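Local coordinates for reticulocyte binding protein (Streptococcus agalactiae COH1, PDB 3FAW), which probably hydrolyses alpha-1,6-glucosidic linkages in pullulan and related alpha-glucans as a cell-wall-anchored streptococcal pullulanase, at residues A[38-43]-A[110-116]; A[225-229]-A[321-327]. Numbering follows the deposited sequence.

Contact 1 of 2, residues A[38-43]-A[110-116]; sequences VQLKDA and SYNGNNV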
# COMPACT_ATOMS: atom_id res chain seq x y z
N VAL A 38 -27.12 21.33 -34.94
CA VAL A 38 -26.07 21.96 -34.15
C VAL A 38 -26.67 22.53 -32.86
O VAL A 38 -27.51 23.43 -32.91
CB VAL A 38 -25.36 23.08 -34.94
CG1 VAL A 38 -24.33 23.79 -34.07
CG2 VAL A 38 -24.72 22.52 -36.20
N GLN A 39 -26.24 21.99 -31.72
CA GLN A 39 -26.72 22.44 -30.41
C GLN A 39 -25.59 22.46 -29.37
O GLN A 39 -24.77 21.55 -29.32
CB GLN A 39 -27.85 21.53 -29.91
CG GLN A 39 -29.08 21.50 -30.81
CD GLN A 39 -30.20 20.63 -30.26
OE1 GLN A 39 -30.03 19.95 -29.24
NE2 GLN A 39 -31.34 20.65 -30.93
N LEU A 40 -25.58 23.51 -28.55
CA LEU A 40 -24.59 23.69 -27.49
C LEU A 40 -24.85 22.72 -26.33
O LEU A 40 -25.99 22.59 -25.87
CB LEU A 40 -24.63 25.14 -26.98
CG LEU A 40 -23.63 25.62 -25.94
CD1 LEU A 40 -22.20 25.60 -26.48
CD2 LEU A 40 -24.01 27.03 -25.47
N LYS A 41 -23.80 22.05 -25.85
CA LYS A 41 -23.91 21.04 -24.79
C LYS A 41 -23.37 21.55 -23.45
O LYS A 41 -24.05 21.48 -22.42
CB LYS A 41 -23.15 19.77 -25.18
CG LYS A 41 -23.75 19.01 -26.36
CD LYS A 41 -22.88 17.81 -26.76
CE LYS A 41 -23.10 16.61 -25.85
NZ LYS A 41 -24.40 15.93 -26.11
N ASP A 42 -22.13 22.04 -23.47
CA ASP A 42 -21.47 22.55 -22.27
C ASP A 42 -20.31 23.47 -22.65
O ASP A 42 -20.05 23.71 -23.84
CB ASP A 42 -20.98 21.39 -21.40
CG ASP A 42 -20.06 20.44 -22.14
OD1 ASP A 42 -18.88 20.79 -22.35
OD2 ASP A 42 -20.52 19.33 -22.51
N ALA A 43 -19.63 24.00 -21.64
CA ALA A 43 -18.51 24.91 -21.87
C ALA A 43 -17.58 24.97 -20.66
O ALA A 43 -18.03 24.83 -19.51
CB ALA A 43 -19.01 26.30 -22.21
N SER A 110 -24.45 31.05 -24.96
CA SER A 110 -25.78 30.79 -25.51
C SER A 110 -25.77 30.61 -27.03
O SER A 110 -25.00 31.24 -27.74
CB SER A 110 -26.76 31.89 -25.12
OG SER A 110 -26.38 33.15 -25.65
N TYR A 111 -26.66 29.73 -27.49
CA TYR A 111 -26.77 29.38 -28.90
C TYR A 111 -28.13 28.72 -29.12
O TYR A 111 -28.40 27.65 -28.58
CB TYR A 111 -25.65 28.40 -29.28
CG TYR A 111 -25.47 28.23 -30.77
CD1 TYR A 111 -24.59 29.05 -31.47
CD2 TYR A 111 -26.18 27.27 -31.48
CE1 TYR A 111 -24.42 28.91 -32.83
CE2 TYR A 111 -26.01 27.12 -32.85
CZ TYR A 111 -25.13 27.94 -33.52
OH TYR A 111 -24.95 27.81 -34.88
N ASN A 112 -28.99 29.36 -29.91
CA ASN A 112 -30.28 28.77 -30.31
C ASN A 112 -31.18 28.27 -29.18
O ASN A 112 -31.84 27.23 -29.32
CB ASN A 112 -30.02 27.59 -31.27
CG ASN A 112 -29.82 28.03 -32.70
OD1 ASN A 112 -28.73 28.46 -33.07
ND2 ASN A 112 -30.86 27.89 -33.52
N GLY A 113 -31.22 28.98 -28.05
CA GLY A 113 -32.09 28.58 -26.94
C GLY A 113 -31.42 27.80 -25.81
O GLY A 113 -31.90 27.83 -24.68
N ASN A 114 -30.34 27.09 -26.12
CA ASN A 114 -29.51 26.48 -25.08
C ASN A 114 -28.64 27.54 -24.42
O ASN A 114 -27.94 28.29 -25.10
CB ASN A 114 -28.60 25.37 -25.63
CG ASN A 114 -29.35 24.08 -25.90
OD1 ASN A 114 -30.56 24.08 -26.09
ND2 ASN A 114 -28.62 22.97 -25.91
N ASN A 115 -28.70 27.61 -23.09
CA ASN A 115 -27.81 28.45 -22.30
C ASN A 115 -27.06 27.57 -21.31
O ASN A 115 -27.69 26.83 -20.56
CB ASN A 115 -28.60 29.52 -21.54
CG ASN A 115 -29.26 30.52 -22.47
OD1 ASN A 115 -30.18 30.20 -23.21
ND2 ASN A 115 -28.79 31.77 -22.41
N VAL A 116 -25.73 27.64 -21.32
CA VAL A 116 -24.92 26.87 -20.39
C VAL A 116 -23.93 27.78 -19.65
O VAL A 116 -23.43 28.75 -20.21
CB VAL A 116 -24.15 25.72 -21.09
CG1 VAL A 116 -25.11 24.87 -21.92
CG2 VAL A 116 -23.02 26.26 -21.97

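Contact 2 of 2, residues A[225-229]-A[321-327]; sequences AEWDS and YFYVNEM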
# COMPACT_ATOMS: atom_id res chain seq x y z
N ALA A 225 -12.29 12.69 16.07
CA ALA A 225 -13.15 12.13 17.12
C ALA A 225 -13.32 10.63 16.88
O ALA A 225 -13.22 10.17 15.75
CB ALA A 225 -14.51 12.82 17.11
N GLU A 226 -13.56 9.88 17.96
CA GLU A 226 -13.85 8.45 17.84
C GLU A 226 -14.93 8.24 16.78
O GLU A 226 -15.93 8.97 16.74
CB GLU A 226 -14.26 7.83 19.19
CG GLU A 226 -15.63 8.26 19.78
CD GLU A 226 -15.68 9.70 20.26
OE1 GLU A 226 -14.62 10.36 20.38
OE2 GLU A 226 -16.80 10.19 20.52
N TRP A 227 -14.71 7.27 15.90
CA TRP A 227 -15.51 7.12 14.68
C TRP A 227 -16.25 5.78 14.63
O TRP A 227 -15.66 4.71 14.87
CB TRP A 227 -14.60 7.29 13.45
CG TRP A 227 -15.25 7.02 12.12
CD1 TRP A 227 -14.84 6.10 11.19
CD2 TRP A 227 -16.41 7.66 11.57
NE1 TRP A 227 -15.68 6.14 10.10
CE2 TRP A 227 -16.64 7.08 10.30
CE3 TRP A 227 -17.27 8.67 12.02
CZ2 TRP A 227 -17.71 7.47 9.48
CZ3 TRP A 227 -18.33 9.06 11.21
CH2 TRP A 227 -18.53 8.46 9.95
N ASP A 228 -17.54 5.86 14.35
CA ASP A 228 -18.39 4.69 14.13
C ASP A 228 -19.26 4.97 12.92
O ASP A 228 -20.17 5.80 12.99
CB ASP A 228 -19.25 4.42 15.38
CG ASP A 228 -20.21 3.25 15.20
OD1 ASP A 228 -20.06 2.48 14.23
OD2 ASP A 228 -21.12 3.11 16.04
N SER A 229 -18.97 4.30 11.80
CA SER A 229 -19.66 4.58 10.53
C SER A 229 -21.16 4.30 10.54
O SER A 229 -21.89 4.77 9.66
CB SER A 229 -18.99 3.85 9.35
OG SER A 229 -18.95 2.45 9.54
N TYR A 321 -9.63 4.93 8.24
CA TYR A 321 -10.48 4.29 7.24
C TYR A 321 -11.93 4.31 7.68
O TYR A 321 -12.23 4.42 8.87
CB TYR A 321 -10.00 2.87 6.91
CG TYR A 321 -9.76 1.95 8.10
CD1 TYR A 321 -10.79 1.16 8.62
CD2 TYR A 321 -8.50 1.84 8.67
CE1 TYR A 321 -10.57 0.30 9.69
CE2 TYR A 321 -8.26 0.97 9.74
CZ TYR A 321 -9.30 0.21 10.25
OH TYR A 321 -9.08 -0.65 11.30
N PHE A 322 -12.84 4.19 6.71
CA PHE A 322 -14.24 4.58 6.88
C PHE A 322 -15.12 3.50 7.51
O PHE A 322 -15.81 3.75 8.51
CB PHE A 322 -14.82 5.01 5.52
CG PHE A 322 -16.19 5.63 5.61
CD1 PHE A 322 -16.34 7.00 5.78
CD2 PHE A 322 -17.34 4.84 5.49
CE1 PHE A 322 -17.61 7.58 5.85
CE2 PHE A 322 -18.61 5.41 5.56
CZ PHE A 322 -18.75 6.78 5.74
N TYR A 323 -15.13 2.31 6.93
CA TYR A 323 -16.04 1.25 7.37
C TYR A 323 -15.52 0.56 8.63
O TYR A 323 -14.79 -0.44 8.56
CB TYR A 323 -16.26 0.23 6.25
CG TYR A 323 -16.91 0.81 5.03
CD1 TYR A 323 -16.20 0.95 3.84
CD2 TYR A 323 -18.24 1.23 5.05
CE1 TYR A 323 -16.79 1.48 2.70
CE2 TYR A 323 -18.85 1.77 3.91
CZ TYR A 323 -18.11 1.89 2.74
OH TYR A 323 -18.68 2.42 1.61
N VAL A 324 -15.90 1.11 9.78
CA VAL A 324 -15.42 0.63 11.08
C VAL A 324 -16.21 1.24 12.24
O VAL A 324 -16.77 2.34 12.12
CB VAL A 324 -13.91 0.97 11.27
CG1 VAL A 324 -13.73 2.47 11.50
CG2 VAL A 324 -13.31 0.17 12.43
N ASN A 325 -16.25 0.51 13.35
CA ASN A 325 -16.73 1.03 14.63
C ASN A 325 -15.58 0.92 15.61
O ASN A 325 -15.27 -0.16 16.12
CB ASN A 325 -17.93 0.23 15.15
CG ASN A 325 -18.45 0.74 16.50
OD1 ASN A 325 -17.98 1.76 17.02
ND2 ASN A 325 -19.42 0.04 17.06
N GLU A 326 -14.94 2.06 15.88
CA GLU A 326 -13.75 2.09 16.72
C GLU A 326 -14.06 1.91 18.21
O GLU A 326 -13.16 1.69 19.01
CB GLU A 326 -12.99 3.40 16.48
CG GLU A 326 -12.50 3.57 15.04
CD GLU A 326 -11.92 4.95 14.77
OE1 GLU A 326 -12.17 5.89 15.56
OE2 GLU A 326 -11.20 5.09 13.75
N MET A 327 -15.34 1.99 18.57
CA MET A 327 -15.78 1.78 19.95
C MET A 327 -16.06 0.29 20.27
O MET A 327 -16.41 -0.03 21.40
CB MET A 327 -17.01 2.64 20.25
CG MET A 327 -16.77 4.14 20.09
SD MET A 327 -15.34 4.77 21.02
CE MET A 327 -15.76 4.31 22.70
O HOH W 1 -11.36 8.40 14.74

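Contact 1 of 2, residues A[38-43]-A[110-116]
Two neighbouring strands run almost parallel here, 11° between their short axes, yet at this end, 7.1 Å apart, they make no backbone pair within 38-43/110-116, and a side chain bridges the gap. Asn114 ND2 donates to Leu40 O at 2.7 Å, so the amide does the work that a main-chain donor would do in a regular sheet. The rest of the contact is mostly apolar. Leu40 is buried and has the largest area covered, 109 Å²: its CB lies 4.1 Å from Tyr111 CB and its CD2 3.7 Å from Val116 CG2. Val116 reaches on to Ala43, with CG2 4.0 Å from Ala43 CB, while Val38 CG1 rests 3.9 Å from Tyr111 CE2. Segment 110-116 is a beta hairpin whose type I' turn runs from Tyr111 to Asn114, closed by Tyr111 N to Asn114 O (3.1 Å) and Asn114 N to Tyr111 O (3.2 Å). Gly113, with positive phi, suits the turn because a CB would clash with the preceding carbonyl. Lys41 and Asp42 both face Ser54 in a classic beta bulge, pointing away from the hairpin. Strands 40-47 and 114-120 are the first and last of a small N-terminal barrel; their backbone pairing starts at Ala43 with Arg119, strand 50-55 also flanks 40-47, and Tyr111 packs edge-to-face with Phe55 and against Ile66 of helix 64-69.

Contact 2 of 2, residues A[225-229]-A[321-327]
Trp227 has both of its nitrogens satisfied by segment 321-327. Its backbone N donates to Glu326 OE1 (2.9 Å), its indole NE1 to Phe322 O (2.9 Å), and its carbonyl O accepts a hydrogen bond from Glu326 N, also at 2.9 Å and nearly straight. Glu326 thus answers Trp227 twice, with backbone and carboxylate. The same OE1 receives a water that also donates to Ala225 O, both at 2.8 Å, while OE2 has a weak bond from Gly356 N. Further along, Ser229 N donates to Val324 O (3.0 Å, 171°), and Val324 N returns a weak bond to Ser229 OG (3.3 Å). Between these links Asp228 and Asn325 form a single beta bridge, their CA atoms 4.0 Å apart, supported by a CA-H...O contact from Asp228 CA to Val324 O (3.5 Å). One partner is the loop between strands 212-216 and 241-242 of the beta domain that contains the CBM48 region; the other follows strand 312-315, the second of the parallel (beta/alpha)8 barrel, so the bridge fastens that domain to the catalytic TIM barrel of a glycoside hydrolase of the alpha-amylase type. Asn325 N is taken by Asn341 OD1, and Asn325 OD1 accepts from Met327 N (3.1 Å) in an Asx turn. Apolar packing fills in around the indole: Trp227 CZ2 sits over a face of the Phe322 ring, 3.6 Å from Phe322 CE1, and Trp227 CD1 lies 3.8 Å from Val324 CG1. Asp228 OD1 turns back to Asn230 N, and Tyr323 OH pairs with Lys397 NZ.

The two contacts share no secondary-structure element and stay about 30 Å apart at their nearest atoms, with 38-43/110-116 finished in sequence before 225-229/321-327 begins. Contact 1 belongs to one small domain at the periphery, its centre about 45 Å from the chain centre, where it brings the terminal strands of a barrel together. Contact 2, centred about 21 Å from the chain centre and partly buried, joins loops of two different domains. Their chemistry follows: the first is largely apolar packing of aliphatic side chains and one tyrosine, with one cross-segment hydrogen bond, whereas the second, without regular strands, relies on several hydrogen bonds, a bridging water and a buried tryptophan.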